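Local coordinates for acetyl-CoA hydrolase/transferase family protein (PDB 2NVV) that probably transfers coenzyme A from an acyl-CoA to acetate, or hydrolyses acetyl-CoA, as a zinc-binding member of the acetyl-CoA hydrolase/transferase family, at residues S395-P407 with C447-Y459. Residues are numbered along the deposited sequence; the frame is centred on the assembly and turned at random.
Sequences SVMKDGKISSFVP and CVHPDYRPLLRQY
Y452 reaches across to the hairpin of 396-403, and its hydroxyl donates to the backbone carbonyl of G400, Y452 OH to G400 O 2.6 Å. The bond lies at the edge of the phenol ring, with the donor tilted 15° from the carbonyl plane. It is the one hydrogen bond linking the two segments. D451 N donates to H449 ND1 (2.9 Å) in the imidazole plane, fixing the ring's rotation. S395 OG lies at the edge of that ring, with E425 as its hydrogen-bond partner. S403 CB stands over the centre of the Y452 ring, 3.4 Å from the centroid and almost on the normal, a CH-pi contact; S403 OG, anti to the backbone N (chi1 171°), stays close to the ring near CG and bonds F405 O in the carbonyl plane, on a lone pair. Farther along, P407 CB sits likewise over Y459, 3.8 Å from its centroid; the Y459 hydroxyl is held by Q470. Residues 396-403 form a beta hairpin with a classic bulge at K401 and I402, and its turn carries K398, a predicted CoA ligand; strand 405-406 instead joins strand 355-357, running parallel to it. Against them lies the entry to helix 453-459, with Y452 at the N-cap position. Among the apolar contacts, V396 CG1 packs on H449 CB and obliquely on its ring, also nearing Y452 CE1. With CG anti to its carbonyl carbon (chi1 -66°), F405 sends its ring toward C447, CZ meeting C447 CB at 3.5 Å, and V448 CG2 rests 3.9 Å from F405 CG. L456 CD2 meets P407 CG at 3.8 Å, and F478 of helix 477-484 packs on both.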
ATOM      1  N   SER A 395     -12.474  -1.370  22.165  1.00  7.69           N
ATOM      2  CA  SER A 395     -11.724  -0.209  22.650  1.00  7.25           C
ATOM      3  C   SER A 395     -10.658  -0.529  23.693  1.00  6.39           C
ATOM      4  O   SER A 395      -9.609   0.112  23.727  1.00  6.39           O
ATOM      5  CB  SER A 395     -12.686   0.839  23.221  1.00  6.63           C
ATOM      6  OG  SER A 395     -13.257   0.404  24.444  1.00  7.52           O
ATOM      7  N   VAL A 396     -10.917  -1.515  24.545  1.00  7.43           N
ATOM      8  CA  VAL A 396      -9.961  -1.852  25.589  1.00  8.40           C
ATOM      9  C   VAL A 396      -9.661  -3.332  25.701  1.00  9.77           C
ATOM     10  O   VAL A 396     -10.210  -4.151  24.973  1.00  9.10           O
ATOM     11  CB  VAL A 396     -10.454  -1.342  26.975  1.00  7.35           C
ATOM     12  CG1 VAL A 396     -10.628   0.175  26.940  1.00  6.39           C
ATOM     13  CG2 VAL A 396     -11.758  -2.026  27.356  1.00  6.39           C
HETATM   14  N   MSE A 397      -8.803  -3.664  26.654  1.00 12.36           N
HETATM   15  CA  MSE A 397      -8.380  -5.037  26.888  1.00 14.63           C
HETATM   16  C   MSE A 397      -7.985  -5.170  28.360  1.00 14.87           C
HETATM   17  O   MSE A 397      -7.912  -4.163  29.078  1.00 14.54           O
HETATM   18  CB  MSE A 397      -7.185  -5.319  25.986  1.00 18.25           C
HETATM   19  CG  MSE A 397      -6.571  -6.686  26.113  1.00 24.78           C
HETATM   20 SE   MSE A 397      -4.956  -6.777  25.039  1.00 32.36          SE
HETATM   21  CE  MSE A 397      -5.831  -6.563  23.275  1.00 30.18           C
ATOM     22  N   LYS A 398      -7.731  -6.401  28.802  1.00 15.52           N
ATOM     23  CA  LYS A 398      -7.341  -6.672  30.188  1.00 15.72           C
ATOM     24  C   LYS A 398      -8.179  -5.891  31.194  1.00 15.20           C
ATOM     25  O   LYS A 398      -7.650  -5.076  31.955  1.00 14.05           O
ATOM     26  CB  LYS A 398      -5.858  -6.342  30.407  1.00 17.86           C
ATOM     27  CG  LYS A 398      -4.891  -7.185  29.571  1.00 19.54           C
ATOM     28  CD  LYS A 398      -4.992  -8.686  29.910  1.00 21.05           C
ATOM     29  CE  LYS A 398      -4.071  -9.553  29.035  1.00 22.08           C
ATOM     30  NZ  LYS A 398      -2.607  -9.239  29.199  1.00 19.65           N
ATOM     31  N   ASP A 399      -9.482  -6.150  31.198  1.00 14.86           N
ATOM     32  CA  ASP A 399     -10.404  -5.471  32.109  1.00 13.77           C
ATOM     33  C   ASP A 399     -10.249  -3.960  32.115  1.00 12.90           C
ATOM     34  O   ASP A 399     -10.429  -3.323  33.150  1.00 12.74           O
ATOM     35  CB  ASP A 399     -10.238  -5.995  33.535  1.00 17.22           C
ATOM     36  CG  ASP A 399     -10.674  -7.438  33.670  1.00 21.27           C
ATOM     37  OD1 ASP A 399     -11.826  -7.749  33.287  1.00 22.94           O
ATOM     38  OD2 ASP A 399      -9.871  -8.263  34.154  1.00 23.56           O
ATOM     39  N   GLY A 400      -9.901  -3.398  30.961  1.00 10.87           N
ATOM     40  CA  GLY A 400      -9.751  -1.962  30.856  1.00  8.94           C
ATOM     41  C   GLY A 400      -8.369  -1.417  31.119  1.00  8.30           C
ATOM     42  O   GLY A 400      -8.130  -0.237  30.862  1.00  7.40           O
ATOM     43  N   LYS A 401      -7.462  -2.255  31.608  1.00  8.53           N
ATOM     44  CA  LYS A 401      -6.098  -1.817  31.915  1.00  8.03           C
ATOM     45  C   LYS A 401      -5.269  -1.513  30.666  1.00  7.07           C
ATOM     46  O   LYS A 401      -4.227  -0.851  30.733  1.00  6.39           O
ATOM     47  CB  LYS A 401      -5.393  -2.879  32.764  1.00  9.03           C
ATOM     48  CG  LYS A 401      -6.043  -3.109  34.119  1.00  8.82           C
ATOM     49  CD  LYS A 401      -5.372  -4.249  34.846  1.00 11.08           C
ATOM     50  CE  LYS A 401      -6.065  -4.553  36.169  1.00 11.55           C
ATOM     51  NZ  LYS A 401      -5.371  -5.643  36.938  1.00 11.61           N
ATOM     52  N   ILE A 402      -5.732  -2.010  29.524  1.00  6.39           N
ATOM     53  CA  ILE A 402      -5.047  -1.769  28.259  1.00  6.50           C
ATOM     54  C   ILE A 402      -5.994  -1.064  27.310  1.00  6.39           C
ATOM     55  O   ILE A 402      -7.145  -1.470  27.156  1.00  6.39           O
ATOM     56  CB  ILE A 402      -4.587  -3.087  27.583  1.00  6.46           C
ATOM     57  CG1 ILE A 402      -3.456  -3.733  28.395  1.00  6.62           C
ATOM     58  CG2 ILE A 402      -4.108  -2.807  26.170  1.00  6.39           C
ATOM     59  CD1 ILE A 402      -2.954  -5.043  27.833  1.00  6.39           C
ATOM     60  N   SER A 403      -5.510  -0.001  26.682  1.00  6.39           N
ATOM     61  CA  SER A 403      -6.308   0.731  25.712  1.00  6.39           C
ATOM     62  C   SER A 403      -5.906   0.293  24.297  1.00  6.39           C
ATOM     63  O   SER A 403      -4.718   0.191  23.985  1.00  6.39           O
ATOM     64  CB  SER A 403      -6.078   2.236  25.868  1.00  6.39           C
ATOM     65  OG  SER A 403      -6.680   2.950  24.800  1.00  6.39           O
ATOM     66  N   SER A 404      -6.886   0.027  23.443  1.00  6.39           N
ATOM     67  CA  SER A 404      -6.603  -0.368  22.066  1.00  6.39           C
ATOM     68  C   SER A 404      -6.169   0.850  21.267  1.00  6.39           C
ATOM     69  O   SER A 404      -5.628   0.724  20.174  1.00  6.39           O
ATOM     70  CB  SER A 404      -7.836  -0.971  21.419  1.00  6.39           C
ATOM     71  OG  SER A 404      -8.237  -2.138  22.096  1.00  6.39           O
ATOM     72  N   PHE A 405      -6.416   2.034  21.821  1.00  7.22           N
ATOM     73  CA  PHE A 405      -6.057   3.302  21.182  1.00  7.25           C
ATOM     74  C   PHE A 405      -4.932   3.969  21.958  1.00  6.39           C
ATOM     75  O   PHE A 405      -5.018   4.148  23.169  1.00  6.39           O
ATOM     76  CB  PHE A 405      -7.285   4.209  21.117  1.00  6.39           C
ATOM     77  CG  PHE A 405      -8.356   3.685  20.212  1.00  6.39           C
ATOM     78  CD1 PHE A 405      -8.324   3.950  18.843  1.00  6.39           C
ATOM     79  CD2 PHE A 405      -9.363   2.870  20.711  1.00  6.39           C
ATOM     80  CE1 PHE A 405      -9.277   3.406  17.993  1.00  6.78           C
ATOM     81  CE2 PHE A 405     -10.315   2.321  19.866  1.00  6.39           C
ATOM     82  CZ  PHE A 405     -10.269   2.588  18.508  1.00  6.39           C
ATOM     83  N   VAL A 406      -3.878   4.344  21.242  1.00  6.39           N
ATOM     84  CA  VAL A 406      -2.704   4.939  21.848  1.00  6.39           C
ATOM     85  C   VAL A 406      -2.231   6.184  21.104  1.00  6.39           C
ATOM     86  O   VAL A 406      -2.645   6.434  19.975  1.00  6.39           O
ATOM     87  CB  VAL A 406      -1.566   3.904  21.856  1.00  6.39           C
ATOM     88  CG1 VAL A 406      -1.959   2.694  22.691  1.00  6.39           C
ATOM     89  CG2 VAL A 406      -1.267   3.474  20.429  1.00  6.39           C
ATOM     90  N   PRO A 407      -1.357   6.987  21.731  1.00  6.39           N
ATOM     91  CA  PRO A 407      -0.843   8.201  21.086  1.00  6.39           C
ATOM     92  C   PRO A 407      -0.187   7.863  19.747  1.00  6.39           C
ATOM     93  O   PRO A 407      -0.441   8.524  18.739  1.00  6.39           O
ATOM     94  CB  PRO A 407       0.163   8.731  22.105  1.00  6.39           C
ATOM     95  CG  PRO A 407      -0.441   8.303  23.419  1.00  6.39           C
ATOM     96  CD  PRO A 407      -0.900   6.895  23.131  1.00  6.39           C
ATOM     97  N   CYS A 447     -14.540   6.392  19.076  1.00  6.50           N
ATOM     98  CA  CYS A 447     -14.011   5.042  19.262  1.00  6.39           C
ATOM     99  C   CYS A 447     -13.322   4.707  20.578  1.00  6.39           C
ATOM    100  O   CYS A 447     -13.471   3.606  21.106  1.00  6.39           O
ATOM    101  CB  CYS A 447     -13.058   4.722  18.109  1.00  6.83           C
ATOM    102  SG  CYS A 447     -13.812   4.891  16.462  1.00  6.39           S
ATOM    103  N   VAL A 448     -12.539   5.648  21.085  1.00  7.07           N
ATOM    104  CA  VAL A 448     -11.810   5.481  22.334  1.00  6.39           C
ATOM    105  C   VAL A 448     -12.742   5.237  23.531  1.00  6.42           C
ATOM    106  O   VAL A 448     -13.842   5.795  23.614  1.00  6.39           O
ATOM    107  CB  VAL A 448     -10.946   6.731  22.611  1.00  6.39           C
ATOM    108  CG1 VAL A 448     -10.169   6.573  23.909  1.00  6.39           C
ATOM    109  CG2 VAL A 448      -9.991   6.951  21.460  1.00  6.39           C
ATOM    110  N   HIS A 449     -12.292   4.401  24.458  1.00  7.16           N
ATOM    111  CA  HIS A 449     -13.065   4.094  25.653  1.00  6.49           C
ATOM    112  C   HIS A 449     -13.012   5.303  26.590  1.00  6.81           C
ATOM    113  O   HIS A 449     -11.948   5.895  26.790  1.00  6.39           O
ATOM    114  CB  HIS A 449     -12.478   2.851  26.336  1.00  6.39           C
ATOM    115  CG  HIS A 449     -13.216   2.426  27.566  1.00  6.39           C
ATOM    116  ND1 HIS A 449     -13.339   3.232  28.675  1.00  6.39           N
ATOM    117  CD2 HIS A 449     -13.854   1.271  27.869  1.00  6.39           C
ATOM    118  CE1 HIS A 449     -14.017   2.591  29.610  1.00  6.39           C
ATOM    119  NE2 HIS A 449     -14.341   1.399  29.145  1.00  6.39           N
ATOM    120  N   PRO A 450     -14.163   5.684  27.178  1.00  7.48           N
ATOM    121  CA  PRO A 450     -14.249   6.832  28.094  1.00  6.39           C
ATOM    122  C   PRO A 450     -13.063   6.995  29.042  1.00  6.39           C
ATOM    123  O   PRO A 450     -12.596   8.116  29.257  1.00  6.39           O
ATOM    124  CB  PRO A 450     -15.561   6.581  28.819  1.00  6.39           C
ATOM    125  CG  PRO A 450     -16.416   6.039  27.701  1.00  6.39           C
ATOM    126  CD  PRO A 450     -15.480   5.030  27.047  1.00  6.39           C
ATOM    127  N   ASP A 451     -12.584   5.884  29.599  1.00  6.39           N
ATOM    128  CA  ASP A 451     -11.454   5.885  30.523  1.00  6.39           C
ATOM    129  C   ASP A 451     -10.162   6.449  29.946  1.00  7.03           C
ATOM    130  O   ASP A 451      -9.251   6.777  30.700  1.00  7.12           O
ATOM    131  CB  ASP A 451     -11.163   4.467  31.005  1.00  7.30           C
ATOM    132  CG  ASP A 451     -12.073   4.031  32.121  1.00  6.52           C
ATOM    133  OD1 ASP A 451     -11.998   2.847  32.521  1.00  7.39           O
ATOM    134  OD2 ASP A 451     -12.854   4.874  32.607  1.00  8.22           O
ATOM    135  N   TYR A 452     -10.068   6.555  28.623  1.00  6.73           N
ATOM    136  CA  TYR A 452      -8.847   7.062  27.996  1.00  6.39           C
ATOM    137  C   TYR A 452      -9.056   8.311  27.149  1.00  6.39           C
ATOM    138  O   TYR A 452      -8.099   8.897  26.653  1.00  7.35           O
ATOM    139  CB  TYR A 452      -8.202   5.966  27.121  1.00  6.39           C
ATOM    140  CG  TYR A 452      -7.716   4.761  27.898  1.00  6.39           C
ATOM    141  CD1 TYR A 452      -8.531   3.643  28.085  1.00  6.39           C
ATOM    142  CD2 TYR A 452      -6.450   4.761  28.486  1.00  6.44           C
ATOM    143  CE1 TYR A 452      -8.092   2.557  28.841  1.00  6.41           C
ATOM    144  CE2 TYR A 452      -6.004   3.689  29.238  1.00  6.39           C
ATOM    145  CZ  TYR A 452      -6.821   2.593  29.414  1.00  6.39           C
ATOM    146  OH  TYR A 452      -6.353   1.543  30.164  1.00  6.39           O
ATOM    147  N   ARG A 453     -10.303   8.735  26.986  1.00  6.39           N
ATOM    148  CA  ARG A 453     -10.560   9.897  26.161  1.00  6.39           C
ATOM    149  C   ARG A 453      -9.926  11.189  26.691  1.00  6.39           C
ATOM    150  O   ARG A 453      -9.285  11.918  25.935  1.00  6.39           O
ATOM    151  CB  ARG A 453     -12.076  10.057  25.953  1.00  6.39           C
ATOM    152  CG  ARG A 453     -12.763   8.717  25.758  1.00  6.39           C
ATOM    153  CD  ARG A 453     -13.730   8.669  24.579  1.00  7.14           C
ATOM    154  NE  ARG A 453     -15.033   9.243  24.892  1.00  6.39           N
ATOM    155  CZ  ARG A 453     -16.205   8.661  24.628  1.00  6.39           C
ATOM    156  NH1 ARG A 453     -16.268   7.469  24.039  1.00  6.39           N
ATOM    157  NH2 ARG A 453     -17.325   9.281  24.963  1.00  7.07           N
ATOM    158  N   PRO A 454     -10.080  11.492  27.985  1.00  7.07           N
ATOM    159  CA  PRO A 454      -9.471  12.734  28.472  1.00  7.21           C
ATOM    160  C   PRO A 454      -7.943  12.783  28.410  1.00  6.95           C
ATOM    161  O   PRO A 454      -7.337  13.839  28.175  1.00  6.39           O
ATOM    162  CB  PRO A 454     -10.022  12.854  29.899  1.00  6.39           C
ATOM    163  CG  PRO A 454     -10.339  11.459  30.275  1.00  6.39           C
ATOM    164  CD  PRO A 454     -10.915  10.868  29.025  1.00  6.80           C
ATOM    165  N   LEU A 455      -7.327  11.626  28.599  1.00  6.39           N
ATOM    166  CA  LEU A 455      -5.877  11.512  28.574  1.00  6.39           C
ATOM    167  C   LEU A 455      -5.342  11.733  27.157  1.00  6.39           C
ATOM    168  O   LEU A 455      -4.314  12.382  26.961  1.00  7.13           O
ATOM    169  CB  LEU A 455      -5.486  10.134  29.091  1.00  7.22           C
ATOM    170  CG  LEU A 455      -4.148   9.938  29.807  1.00  6.61           C
ATOM    171  CD1 LEU A 455      -3.845  11.093  30.754  1.00  8.25           C
ATOM    172  CD2 LEU A 455      -4.218   8.614  30.564  1.00  7.27           C
ATOM    173  N   LEU A 456      -6.043  11.201  26.161  1.00  6.39           N
ATOM    174  CA  LEU A 456      -5.613  11.387  24.782  1.00  6.39           C
ATOM    175  C   LEU A 456      -5.948  12.802  24.307  1.00  6.39           C
ATOM    176  O   LEU A 456      -5.338  13.298  23.363  1.00  6.39           O
ATOM    177  CB  LEU A 456      -6.255  10.333  23.880  1.00  6.39           C
ATOM    178  CG  LEU A 456      -5.702   8.923  24.133  1.00  6.39           C
ATOM    179  CD1 LEU A 456      -6.532   7.897  23.381  1.00  6.39           C
ATOM    180  CD2 LEU A 456      -4.220   8.855  23.707  1.00  6.39           C
ATOM    181  N   ARG A 457      -6.912  13.452  24.963  1.00  6.73           N
ATOM    182  CA  ARG A 457      -7.262  14.820  24.601  1.00  6.39           C
ATOM    183  C   ARG A 457      -6.154  15.716  25.137  1.00  7.07           C
ATOM    184  O   ARG A 457      -5.789  16.705  24.511  1.00  6.62           O
ATOM    185  CB  ARG A 457      -8.612  15.248  25.202  1.00  7.31           C
ATOM    186  CG  ARG A 457      -9.825  14.633  24.555  1.00  7.59           C
ATOM    187  CD  ARG A 457     -11.107  15.339  24.982  1.00  9.19           C
ATOM    188  NE  ARG A 457     -12.307  14.623  24.532  1.00 12.92           N
ATOM    189  CZ  ARG A 457     -13.033  13.804  25.291  1.00 14.81           C
ATOM    190  NH1 ARG A 457     -12.702  13.583  26.557  1.00 12.96           N
ATOM    191  NH2 ARG A 457     -14.090  13.191  24.775  1.00 13.56           N
ATOM    192  N   GLN A 458      -5.626  15.360  26.305  1.00  6.78           N
ATOM    193  CA  GLN A 458      -4.535  16.112  26.923  1.00  6.42           C
ATOM    194  C   GLN A 458      -3.245  15.953  26.122  1.00  7.01           C
ATOM    195  O   GLN A 458      -2.381  16.834  26.128  1.00  6.98           O
ATOM    196  CB  GLN A 458      -4.294  15.630  28.350  1.00  6.42           C
ATOM    197  CG  GLN A 458      -5.361  16.048  29.343  1.00  8.41           C
ATOM    198  CD  GLN A 458      -5.067  15.546  30.748  1.00  9.40           C
ATOM    199  OE1 GLN A 458      -4.929  14.344  30.968  1.00  9.07           O
ATOM    200  NE2 GLN A 458      -4.969  16.463  31.701  1.00 10.50           N
ATOM    201  N   TYR A 459      -3.112  14.826  25.432  1.00  6.53           N
ATOM    202  CA  TYR A 459      -1.929  14.568  24.626  1.00  6.39           C
ATOM    203  C   TYR A 459      -1.857  15.543  23.461  1.00  6.95           C
ATOM    204  O   TYR A 459      -0.770  15.898  23.006  1.00  7.27           O
ATOM    205  CB  TYR A 459      -1.948  13.139  24.084  1.00  6.39           C
ATOM    206  CG  TYR A 459      -0.731  12.797  23.258  1.00  6.39           C
ATOM    207  CD1 TYR A 459       0.501  12.552  23.864  1.00  6.39           C
ATOM    208  CD2 TYR A 459      -0.800  12.756  21.864  1.00  6.39           C
ATOM    209  CE1 TYR A 459       1.636  12.276  23.100  1.00  6.39           C
ATOM    210  CE2 TYR A 459       0.329  12.482  21.089  1.00  6.39           C
ATOM    211  CZ  TYR A 459       1.538  12.243  21.716  1.00  6.59           C
ATOM    212  OH  TYR A 459       2.636  11.982  20.947  1.00  6.41           O
TER